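Side-chain contacts in insect group II chitinase (Ostrinia furnacalis, PDB 5Y2A), which hydrolyses chitin as a family 18 glycoside hydrolase, cutting the beta-1,4 linkages between its N-acetylglucosamine units: residues K21-P24 with G25-N28; D53-D57 with V58-F62; L347-T351 with G352-G356. All coordinates share one frame; numbering follows the deposited sequence.

Contact 1 of 3, residues K21-P24 with G25-N28; sequences KYTP and GDIN
Asp26 meets Thr23 mainly through hydrogen bonds, and its carboxylate folds back over the start of the turn. Its OD2 accepts from Thr23 N at 2.8 Å, using the anti lone pair, the one that faces away from OD1. With an N-H...acceptor angle of 161° this bond is nearly straight. Thr23 OG1 also lies close to OD2, though its single proton has another acceptor within range, so that second bond stays unsettled. The main chain closes the same loop in the other direction, since Asp26 N donates to Thr23 O over 2.9 Å. One residue further on, Ile27 N repeats the three-residue step to Pro24 O at 3.2 Å.

Two successive bonds of this spacing mark a short 3-10 turn, and the side-chain-to-main-chain bond from Thr23 N to Asp26 OD2 closes back on its start, alongside the main-chain bond from Asp26 N to Thr23 O. The turn lies in the loop between strands 4-10 and 34-42 of the TIM barrel.

Apolar contact is made by the ring of Tyr22. Its CG is turned to the far side of the backbone N (chi1 -165°), which lays the ring under the turn. Asp26 CB then sits over the middle of one face, 3.7 Å from the centroid and only 9° off the normal, a CH-pi contact. Ile27 approaches the same ring at its edge, CG1 being 3.8 Å from Tyr22 CE1. Beyond this turn, Phe350 meets Tyr22 edge-to-face, while Pro24 packs on helix 62-67.

Solvent completes the outer end: one water donates to Pro24 O at 2.9 Å and to Ile27 O at 2.8 Å.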
ATOM      1  N   LYS A  21      -7.018   0.037  17.835  1.00 15.41           N
ATOM      2  CA  LYS A  21      -8.328  -0.401  17.375  1.00 16.19           C
ATOM      3  C   LYS A  21      -9.401   0.631  17.695  1.00 15.95           C
ATOM      4  O   LYS A  21      -9.495   1.122  18.822  1.00 16.86           O
ATOM      5  CB  LYS A  21      -8.665  -1.742  18.028  1.00 19.82           C
ATOM      6  CG  LYS A  21      -9.996  -2.336  17.622  1.00 26.33           C
ATOM      7  CD  LYS A  21     -10.282  -3.581  18.447  1.00 25.89           C
ATOM      8  CE  LYS A  21     -11.340  -4.458  17.786  1.00 32.78           C
ATOM      9  NZ  LYS A  21     -10.806  -5.278  16.674  1.00 41.57           N
ATOM     10  N   TYR A  22     -10.205   0.971  16.692  1.00 15.82           N
ATOM     11  CA  TYR A  22     -11.261   1.965  16.838  1.00 15.25           C
ATOM     12  C   TYR A  22     -12.562   1.366  16.333  1.00 16.51           C
ATOM     13  O   TYR A  22     -12.634   0.901  15.189  1.00 16.79           O
ATOM     14  CB  TYR A  22     -10.918   3.244  16.070  1.00 12.35           C
ATOM     15  CG  TYR A  22     -11.756   4.453  16.445  1.00 15.25           C
ATOM     16  CD1 TYR A  22     -13.047   4.614  15.951  1.00 17.41           C
ATOM     17  CD2 TYR A  22     -11.244   5.442  17.281  1.00 14.14           C
ATOM     18  CE1 TYR A  22     -13.812   5.726  16.288  1.00 16.51           C
ATOM     19  CE2 TYR A  22     -11.997   6.558  17.619  1.00 15.27           C
ATOM     20  CZ  TYR A  22     -13.279   6.692  17.120  1.00 16.09           C
ATOM     21  OH  TYR A  22     -14.021   7.800  17.457  1.00 16.10           O
ATOM     22  N   THR A  23     -13.587   1.375  17.186  1.00 18.71           N
ATOM     23  CA  THR A  23     -14.879   0.779  16.882  1.00 18.36           C
ATOM     24  C   THR A  23     -15.969   1.845  17.000  1.00 17.37           C
ATOM     25  O   THR A  23     -15.701   2.954  17.490  1.00 15.77           O
ATOM     26  CB  THR A  23     -15.168  -0.396  17.828  1.00 20.51           C
ATOM     27  OG1 THR A  23     -15.558   0.108  19.109  1.00 20.35           O
ATOM     28  CG2 THR A  23     -13.933  -1.274  17.996  1.00 23.37           C
ATOM     29  N   PRO A  24     -17.198   1.565  16.558  1.00 18.66           N
ATOM     30  CA  PRO A  24     -18.286   2.537  16.780  1.00 18.90           C
ATOM     31  C   PRO A  24     -18.448   2.949  18.233  1.00 16.98           C
ATOM     32  O   PRO A  24     -18.837   4.092  18.504  1.00 17.38           O
ATOM     33  CB  PRO A  24     -19.521   1.792  16.258  1.00 20.17           C
ATOM     34  CG  PRO A  24     -18.976   0.881  15.211  1.00 17.11           C
ATOM     35  CD  PRO A  24     -17.642   0.430  15.723  1.00 16.75           C
ATOM     36  N   GLY A  25     -18.147   2.054  19.176  1.00 19.35           N
ATOM     37  CA  GLY A  25     -18.213   2.375  20.588  1.00 21.52           C
ATOM     38  C   GLY A  25     -17.171   3.368  21.059  1.00 19.88           C
ATOM     39  O   GLY A  25     -17.312   3.901  22.164  1.00 18.47           O
ATOM     40  N   ASP A  26     -16.138   3.631  20.260  1.00 17.75           N
ATOM     41  CA  ASP A  26     -15.155   4.647  20.607  1.00 18.12           C
ATOM     42  C   ASP A  26     -15.577   6.049  20.187  1.00 19.84           C
ATOM     43  O   ASP A  26     -14.963   7.024  20.636  1.00 18.59           O
ATOM     44  CB  ASP A  26     -13.794   4.309  19.974  1.00 16.98           C
ATOM     45  CG  ASP A  26     -13.173   3.057  20.568  1.00 19.68           C
ATOM     46  OD1 ASP A  26     -12.814   3.075  21.765  1.00 22.59           O
ATOM     47  OD2 ASP A  26     -13.059   2.048  19.843  1.00 17.77           O
ATOM     48  N   ILE A  27     -16.598   6.185  19.340  1.00 16.95           N
ATOM     49  CA  ILE A  27     -17.042   7.515  18.935  1.00 18.52           C
ATOM     50  C   ILE A  27     -17.611   8.245  20.143  1.00 20.55           C
ATOM     51  O   ILE A  27     -18.426   7.696  20.895  1.00 17.73           O
ATOM     52  CB  ILE A  27     -18.079   7.430  17.806  1.00 17.99           C
ATOM     53  CG1 ILE A  27     -17.492   6.757  16.567  1.00 15.99           C
ATOM     54  CG2 ILE A  27     -18.576   8.828  17.442  1.00 15.48           C
ATOM     55  CD1 ILE A  27     -18.543   6.371  15.540  1.00 17.14           C
ATOM     56  N   ASN A  28     -17.164   9.481  20.350  1.00 19.10           N
ATOM     57  CA  ASN A  28     -17.785  10.370  21.320  1.00 19.11           C
ATOM     58  C   ASN A  28     -18.699  11.311  20.545  1.00 18.30           C
ATOM     59  O   ASN A  28     -18.212  12.285  19.944  1.00 18.81           O
ATOM     60  CB  ASN A  28     -16.727  11.155  22.103  1.00 20.83           C
ATOM     61  CG  ASN A  28     -17.328  12.048  23.184  1.00 21.75           C
ATOM     62  OD1 ASN A  28     -18.535  12.272  23.232  1.00 19.87           O
ATOM     63  ND2 ASN A  28     -16.475  12.557  24.060  1.00 22.84           N
TER
HETATM   64  O   HOH W   1     -11.724   0.120  20.757  1.00 28.80           O
HETATM   65  O   HOH W   2     -20.216   5.579  20.591  1.00 21.05           O

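Contact 2 of 3, residues D53-D57 with V58-F62; sequences DIWLD and VENKF
Leu56 and Phe62 make the buried, closely packed side of this helical turn: Leu56 sets CD2 over the face of the Phe62 ring, toward its rim, at 3.7 Å from CE2. Phe62 N binds Leu56 O at 3.1 Å, a bond that spans the end of helix 54-59, where Asn60 leaves helical backbone angles. Asp57 is buried too, its OD1 hydrogen-bonded to Tyr37 OH and Asn11 ND2.

The turn is wider than an alpha-helix: Glu59 N reaches back five residues to Ile54 O (2.9 Å), a pi-type step, and Val58 N shares that acceptor. Asp53 is the N-cap, its OD1 accepting from Leu56 N at 3.1 Å from above the carboxylate plane; OD2 is taken by Tyr15 OH.

On the more exposed side one contact is still close. Asn60 ND2 donates to Trp55 O across 2.8 Å, with the acceptor in the amide plane and an N-H...acceptor angle of 173°. The same nitrogen stands over the middle of one indole face, 3.2 Å from Trp55 CE2, while the amide and ring planes are 59° apart. Asn60 N also donates to Trp55 O, from the opposite face of the carbonyl plane. Trp14 meets the rings of Trp55 and Phe62 edge-to-face.

Elsewhere this side is looser. Ile54 and Val58 run side by side in the same direction, yet Ile54 CD1 comes no nearer to Val58 CG2 than 4.2 Å. Glu59 CB lies close to Trp55 O, at 3.2 Å, but its carboxylate end makes just a distant approach to Ile54 CG2. Lys61 curls back so that NZ donates to both Val58 O and Glu59 O.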
ATOM      1  N   ASP A  53     -17.007  -3.646   2.964  1.00 18.58           N
ATOM      2  CA  ASP A  53     -16.661  -4.636   3.980  1.00 20.52           C
ATOM      3  C   ASP A  53     -17.979  -5.159   4.553  1.00 20.03           C
ATOM      4  O   ASP A  53     -18.440  -4.729   5.612  1.00 18.98           O
ATOM      5  CB  ASP A  53     -15.774  -4.035   5.070  1.00 18.11           C
ATOM      6  CG  ASP A  53     -15.195  -5.084   5.999  1.00 23.82           C
ATOM      7  OD1 ASP A  53     -15.746  -6.203   6.065  1.00 22.24           O
ATOM      8  OD2 ASP A  53     -14.178  -4.787   6.664  1.00 22.63           O
ATOM      9  N   ILE A  54     -18.575  -6.121   3.842  1.00 19.92           N
ATOM     10  CA  ILE A  54     -19.864  -6.671   4.265  1.00 20.87           C
ATOM     11  C   ILE A  54     -19.759  -7.230   5.676  1.00 19.32           C
ATOM     12  O   ILE A  54     -20.662  -7.054   6.507  1.00 18.81           O
ATOM     13  CB  ILE A  54     -20.341  -7.741   3.264  1.00 23.47           C
ATOM     14  CG1 ILE A  54     -20.683  -7.117   1.914  1.00 30.47           C
ATOM     15  CG2 ILE A  54     -21.535  -8.509   3.820  1.00 27.52           C
ATOM     16  CD1 ILE A  54     -21.925  -6.261   1.952  1.00 42.20           C
ATOM     17  N   TRP A  55     -18.634  -7.869   5.986  1.00 18.72           N
ATOM     18  CA  TRP A  55     -18.500  -8.541   7.270  1.00 21.78           C
ATOM     19  C   TRP A  55     -18.567  -7.547   8.428  1.00 23.54           C
ATOM     20  O   TRP A  55     -19.248  -7.799   9.427  1.00 23.15           O
ATOM     21  CB  TRP A  55     -17.194  -9.341   7.308  1.00 21.66           C
ATOM     22  CG  TRP A  55     -17.088 -10.152   8.543  1.00 24.18           C
ATOM     23  CD1 TRP A  55     -17.703 -11.345   8.794  1.00 27.90           C
ATOM     24  CD2 TRP A  55     -16.367  -9.815   9.727  1.00 23.62           C
ATOM     25  NE1 TRP A  55     -17.389 -11.782  10.055  1.00 27.47           N
ATOM     26  CE2 TRP A  55     -16.572 -10.857  10.650  1.00 26.23           C
ATOM     27  CE3 TRP A  55     -15.558  -8.736  10.093  1.00 23.70           C
ATOM     28  CZ2 TRP A  55     -15.999 -10.853  11.914  1.00 25.34           C
ATOM     29  CZ3 TRP A  55     -14.996  -8.732  11.351  1.00 27.14           C
ATOM     30  CH2 TRP A  55     -15.216  -9.786  12.247  1.00 28.21           C
ATOM     31  N   LEU A  56     -17.864  -6.415   8.320  1.00 19.76           N
ATOM     32  CA  LEU A  56     -17.948  -5.395   9.366  1.00 21.30           C
ATOM     33  C   LEU A  56     -19.209  -4.548   9.239  1.00 19.11           C
ATOM     34  O   LEU A  56     -19.948  -4.371  10.216  1.00 18.04           O
ATOM     35  CB  LEU A  56     -16.732  -4.469   9.332  1.00 21.66           C
ATOM     36  CG  LEU A  56     -15.509  -4.728  10.207  1.00 26.50           C
ATOM     37  CD1 LEU A  56     -14.689  -3.451  10.261  1.00 24.53           C
ATOM     38  CD2 LEU A  56     -15.891  -5.202  11.600  1.00 22.96           C
ATOM     39  N   ASP A  57     -19.441  -3.982   8.051  1.00 18.17           N
ATOM     40  CA  ASP A  57     -20.474  -2.961   7.894  1.00 17.21           C
ATOM     41  C   ASP A  57     -21.864  -3.535   8.133  1.00 21.96           C
ATOM     42  O   ASP A  57     -22.732  -2.865   8.706  1.00 18.13           O
ATOM     43  CB  ASP A  57     -20.412  -2.351   6.493  1.00 16.38           C
ATOM     44  CG  ASP A  57     -19.088  -1.691   6.190  1.00 16.73           C
ATOM     45  OD1 ASP A  57     -18.359  -1.322   7.138  1.00 18.82           O
ATOM     46  OD2 ASP A  57     -18.800  -1.513   4.988  1.00 18.89           O
ATOM     47  N   VAL A  58     -22.097  -4.762   7.677  1.00 20.05           N
ATOM     48  CA  VAL A  58     -23.432  -5.350   7.621  1.00 20.55           C
ATOM     49  C   VAL A  58     -23.562  -6.513   8.595  1.00 23.46           C
ATOM     50  O   VAL A  58     -24.377  -6.471   9.519  1.00 21.88           O
ATOM     51  CB  VAL A  58     -23.785  -5.780   6.180  1.00 22.63           C
ATOM     52  CG1 VAL A  58     -25.131  -6.492   6.149  1.00 23.33           C
ATOM     53  CG2 VAL A  58     -23.797  -4.569   5.263  1.00 25.20           C
ATOM     54  N   GLU A  59     -22.739  -7.553   8.422  1.00 24.14           N
ATOM     55  CA  GLU A  59     -22.819  -8.729   9.285  1.00 24.54           C
ATOM     56  C   GLU A  59     -22.652  -8.355  10.751  1.00 25.03           C
ATOM     57  O   GLU A  59     -23.426  -8.790  11.610  1.00 23.59           O
ATOM     58  CB  GLU A  59     -21.757  -9.751   8.872  1.00 26.45           C
ATOM     59  CG  GLU A  59     -22.040 -10.469   7.570  1.00 32.04           C
ATOM     60  CD  GLU A  59     -23.476 -10.930   7.460  1.00 37.74           C
ATOM     61  OE1 GLU A  59     -23.920 -11.703   8.338  1.00 38.27           O
ATOM     62  OE2 GLU A  59     -24.158 -10.522   6.495  1.00 46.88           O
ATOM     63  N   ASN A  60     -21.658  -7.524  11.057  1.00 19.30           N
ATOM     64  CA  ASN A  60     -21.428  -7.088  12.425  1.00 17.45           C
ATOM     65  C   ASN A  60     -22.067  -5.737  12.717  1.00 18.94           C
ATOM     66  O   ASN A  60     -21.804  -5.148  13.772  1.00 21.71           O
ATOM     67  CB  ASN A  60     -19.928  -7.073  12.724  1.00 21.24           C
ATOM     68  CG  ASN A  60     -19.383  -8.468  12.962  1.00 25.42           C
ATOM     69  OD1 ASN A  60     -19.351  -8.946  14.092  1.00 27.95           O
ATOM     70  ND2 ASN A  60     -18.994  -9.145  11.889  1.00 24.99           N
ATOM     71  N   LYS A  61     -22.905  -5.244  11.802  1.00 19.16           N
ATOM     72  CA  LYS A  61     -23.849  -4.153  12.059  1.00 18.44           C
ATOM     73  C   LYS A  61     -23.159  -2.813  12.315  1.00 20.91           C
ATOM     74  O   LYS A  61     -23.727  -1.945  12.983  1.00 19.88           O
ATOM     75  CB  LYS A  61     -24.757  -4.476  13.252  1.00 21.82           C
ATOM     76  CG  LYS A  61     -25.505  -5.800  13.171  1.00 24.00           C
ATOM     77  CD  LYS A  61     -26.523  -5.807  12.053  1.00 24.09           C
ATOM     78  CE  LYS A  61     -27.157  -7.179  11.910  1.00 25.57           C
ATOM     79  NZ  LYS A  61     -26.307  -8.096  11.108  1.00 26.07           N
ATOM     80  N   PHE A  62     -21.967  -2.592  11.761  1.00 19.39           N
ATOM     81  CA  PHE A  62     -21.270  -1.342  12.061  1.00 21.15           C
ATOM     82  C   PHE A  62     -21.989  -0.137  11.460  1.00 16.82           C
ATOM     83  O   PHE A  62     -22.029   0.934  12.081  1.00 16.75           O
ATOM     84  CB  PHE A  62     -19.819  -1.416  11.587  1.00 16.24           C
ATOM     85  CG  PHE A  62     -18.872  -1.973  12.619  1.00 16.47           C
ATOM     86  CD1 PHE A  62     -19.322  -2.852  13.593  1.00 18.51           C
ATOM     87  CD2 PHE A  62     -17.524  -1.633  12.602  1.00 18.98           C
ATOM     88  CE1 PHE A  62     -18.452  -3.375  14.539  1.00 21.65           C
ATOM     89  CE2 PHE A  62     -16.647  -2.150  13.540  1.00 17.26           C
ATOM     90  CZ  PHE A  62     -17.114  -3.024  14.516  1.00 22.37           C
TER

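Contact 3 of 3, residues L347-T351 with G352-G356; sequences LDDFT and GKYCG
A chi1 of -172° swings the Asp349 carboxylate away from its own backbone N and toward the main-chain amides of Tyr354 and Cys355. Thr351 has chi1 70°, which holds OG1 between its backbone N and carbonyl carbon, facing Lys353 N.

The carboxylate takes two amides on one oxygen. Cys355 N donates to Asp349 OD2 at 2.8 Å from above the carboxylate plane, and Tyr354 N reaches the same OD2 at 3.2 Å on its syn side, both from the same face. A weak bond also runs from Tyr354 N to Asp349 OD1, so the amide straddles the two oxygens. OD1 further lies near the edge of the Tyr354 ring, 3.4 Å from CD1, with carboxylate and ring planes 80° apart. Cys355 SG rests against Asp349 CB at 3.5 Å. This buried carboxylate thus ties together backbone amides that belong to no regular helix.

Between these points the chain makes a type I beta turn, closed by Gly352 N to Asp349 O at 3.0 Å, and Gly352 leaves it with positive phi. Thr351 OG1 accepts from Lys353 N at 3.2 Å, an ST turn that overlaps the end of the beta turn. Lys353 CB and CG lie alongside that hydroxyl. A water donates to Thr351 O and weakly accepts from Lys353 NZ.

The loop follows strand 339-343 and is anchored on several sides. Cys355 is joined by a disulfide to Cys288 of helix 284-292, against which Asp349 and Tyr354 also pack; Asp348 accepts from Leu362 N and Leu363 N at the start of helix 361-371, and Leu347 rests on strand 241-254.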
ATOM      1  N   LEU A 347      -7.268   8.508  14.386  1.00 13.50           N
ATOM      2  CA  LEU A 347      -5.856   8.865  14.364  1.00 12.77           C
ATOM      3  C   LEU A 347      -5.491   9.892  15.422  1.00 12.42           C
ATOM      4  O   LEU A 347      -4.304  10.035  15.740  1.00 11.83           O
ATOM      5  CB  LEU A 347      -5.463   9.384  12.975  1.00 11.76           C
ATOM      6  CG  LEU A 347      -5.798   8.383  11.858  1.00 12.90           C
ATOM      7  CD1 LEU A 347      -5.675   9.040  10.480  1.00 13.88           C
ATOM      8  CD2 LEU A 347      -4.921   7.120  11.953  1.00 11.62           C
ATOM      9  N   ASP A 348      -6.485  10.601  15.956  1.00 11.74           N
ATOM     10  CA  ASP A 348      -6.358  11.365  17.191  1.00 13.56           C
ATOM     11  C   ASP A 348      -5.921  10.429  18.315  1.00 14.32           C
ATOM     12  O   ASP A 348      -6.025   9.208  18.210  1.00 14.48           O
ATOM     13  CB  ASP A 348      -7.715  12.001  17.528  1.00 10.99           C
ATOM     14  CG  ASP A 348      -7.624  13.226  18.441  1.00 14.85           C
ATOM     15  OD1 ASP A 348      -6.540  13.579  18.950  1.00 12.98           O
ATOM     16  OD2 ASP A 348      -8.689  13.841  18.657  1.00 13.31           O
ATOM     17  N   ASP A 349      -5.444  11.007  19.416  1.00 12.10           N
ATOM     18  CA  ASP A 349      -5.165  10.204  20.609  1.00 16.85           C
ATOM     19  C   ASP A 349      -6.487   9.942  21.332  1.00 16.49           C
ATOM     20  O   ASP A 349      -6.752  10.449  22.424  1.00 14.76           O
ATOM     21  CB  ASP A 349      -4.154  10.894  21.515  1.00 15.17           C
ATOM     22  CG  ASP A 349      -3.698  10.007  22.664  1.00 17.41           C
ATOM     23  OD1 ASP A 349      -3.772   8.769  22.523  1.00 18.59           O
ATOM     24  OD2 ASP A 349      -3.254  10.540  23.704  1.00 14.34           O
ATOM     25  N   PHE A 350      -7.334   9.127  20.686  1.00 14.11           N
ATOM     26  CA  PHE A 350      -8.707   8.964  21.160  1.00 17.03           C
ATOM     27  C   PHE A 350      -8.767   8.232  22.500  1.00 17.77           C
ATOM     28  O   PHE A 350      -9.723   8.424  23.261  1.00 18.64           O
ATOM     29  CB  PHE A 350      -9.563   8.250  20.099  1.00 13.85           C
ATOM     30  CG  PHE A 350      -9.160   6.817  19.830  1.00 15.24           C
ATOM     31  CD1 PHE A 350      -8.143   6.518  18.940  1.00 14.17           C
ATOM     32  CD2 PHE A 350      -9.834   5.767  20.444  1.00 15.90           C
ATOM     33  CE1 PHE A 350      -7.777   5.190  18.690  1.00 15.33           C
ATOM     34  CE2 PHE A 350      -9.479   4.444  20.203  1.00 17.64           C
ATOM     35  CZ  PHE A 350      -8.449   4.155  19.323  1.00 16.82           C
ATOM     36  N   THR A 351      -7.763   7.415  22.824  1.00 16.84           N
ATOM     37  CA  THR A 351      -7.737   6.786  24.142  1.00 17.76           C
ATOM     38  C   THR A 351      -7.159   7.697  25.213  1.00 19.81           C
ATOM     39  O   THR A 351      -7.372   7.443  26.407  1.00 23.47           O
ATOM     40  CB  THR A 351      -6.930   5.481  24.121  1.00 19.12           C
ATOM     41  OG1 THR A 351      -5.537   5.770  23.944  1.00 18.92           O
ATOM     42  CG2 THR A 351      -7.407   4.559  23.012  1.00 21.65           C
ATOM     43  N   GLY A 352      -6.436   8.741  24.823  1.00 17.40           N
ATOM     44  CA  GLY A 352      -5.738   9.585  25.770  1.00 18.36           C
ATOM     45  C   GLY A 352      -4.454   9.007  26.330  1.00 20.63           C
ATOM     46  O   GLY A 352      -3.785   9.688  27.119  1.00 19.87           O
ATOM     47  N   LYS A 353      -4.073   7.790  25.931  1.00 18.26           N
ATOM     48  CA  LYS A 353      -2.960   7.086  26.558  1.00 18.83           C
ATOM     49  C   LYS A 353      -1.594   7.483  26.012  1.00 23.16           C
ATOM     50  O   LYS A 353      -0.579   7.169  26.646  1.00 21.11           O
ATOM     51  CB  LYS A 353      -3.134   5.570  26.395  1.00 19.26           C
ATOM     52  CG  LYS A 353      -4.349   4.973  27.103  1.00 27.26           C
ATOM     53  CD  LYS A 353      -4.424   3.468  26.854  1.00 30.09           C
ATOM     54  CE  LYS A 353      -5.426   2.780  27.771  1.00 37.05           C
ATOM     55  NZ  LYS A 353      -6.830   3.165  27.474  1.00 47.53           N
ATOM     56  N   TYR A 354      -1.528   8.130  24.851  1.00 18.11           N
ATOM     57  CA  TYR A 354      -0.246   8.386  24.195  1.00 17.42           C
ATOM     58  C   TYR A 354       0.283   9.794  24.418  1.00 18.22           C
ATOM     59  O   TYR A 354       1.496   9.979  24.558  1.00 19.22           O
ATOM     60  CB  TYR A 354      -0.362   8.142  22.687  1.00 17.72           C
ATOM     61  CG  TYR A 354      -0.516   6.693  22.297  1.00 18.71           C
ATOM     62  CD1 TYR A 354      -1.751   6.063  22.377  1.00 16.65           C
ATOM     63  CD2 TYR A 354       0.572   5.954  21.846  1.00 22.35           C
ATOM     64  CE1 TYR A 354      -1.899   4.736  22.021  1.00 21.81           C
ATOM     65  CE2 TYR A 354       0.432   4.629  21.478  1.00 23.02           C
ATOM     66  CZ  TYR A 354      -0.803   4.026  21.573  1.00 25.06           C
ATOM     67  OH  TYR A 354      -0.944   2.709  21.215  1.00 29.21           O
ATOM     68  N   CYS A 355      -0.586  10.800  24.418  1.00 17.52           N
ATOM     69  CA  CYS A 355      -0.148  12.185  24.503  1.00 19.17           C
ATOM     70  C   CYS A 355      -0.269  12.786  25.898  1.00 24.87           C
ATOM     71  O   CYS A 355       0.319  13.842  26.145  1.00 25.31           O
ATOM     72  CB  CYS A 355      -0.922  13.052  23.500  1.00 18.50           C
ATOM     73  SG  CYS A 355      -0.952  12.394  21.799  1.00 18.43           S
ATOM     74  N   GLY A 356      -1.012  12.159  26.804  1.00 19.96           N
ATOM     75  CA  GLY A 356      -1.183  12.724  28.131  1.00 24.48           C
ATOM     76  C   GLY A 356      -1.951  14.024  28.152  1.00 26.53           C
ATOM     77  O   GLY A 356      -1.761  14.835  29.064  1.00 27.00           O
TER
HETATM   78  O   HOH W   3      -8.910   5.125  27.263  1.00 32.51           O

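Along the chain the three contacts come in series. Contact 1 occupies the loop after strand 4-10, contact 2 spans helix 54-59 and the start of helix 62-67, and contact 3 lies in the loop after strand 339-343. Contact 1 is the middle piece in space. Its centre is about 15 Å from that of contact 2, where Pro24 CD meets Phe62 CE2 at 3.5 Å, and about 13 Å from that of contact 3. Contacts 2 and 3 stay about 12 Å apart at their nearest atoms. Strands 4-10 and 339-343 pair in parallel in the TIM barrel, and the loops after them pack together through Tyr22, Lys21 and Phe350, joining early and late parts of the chain.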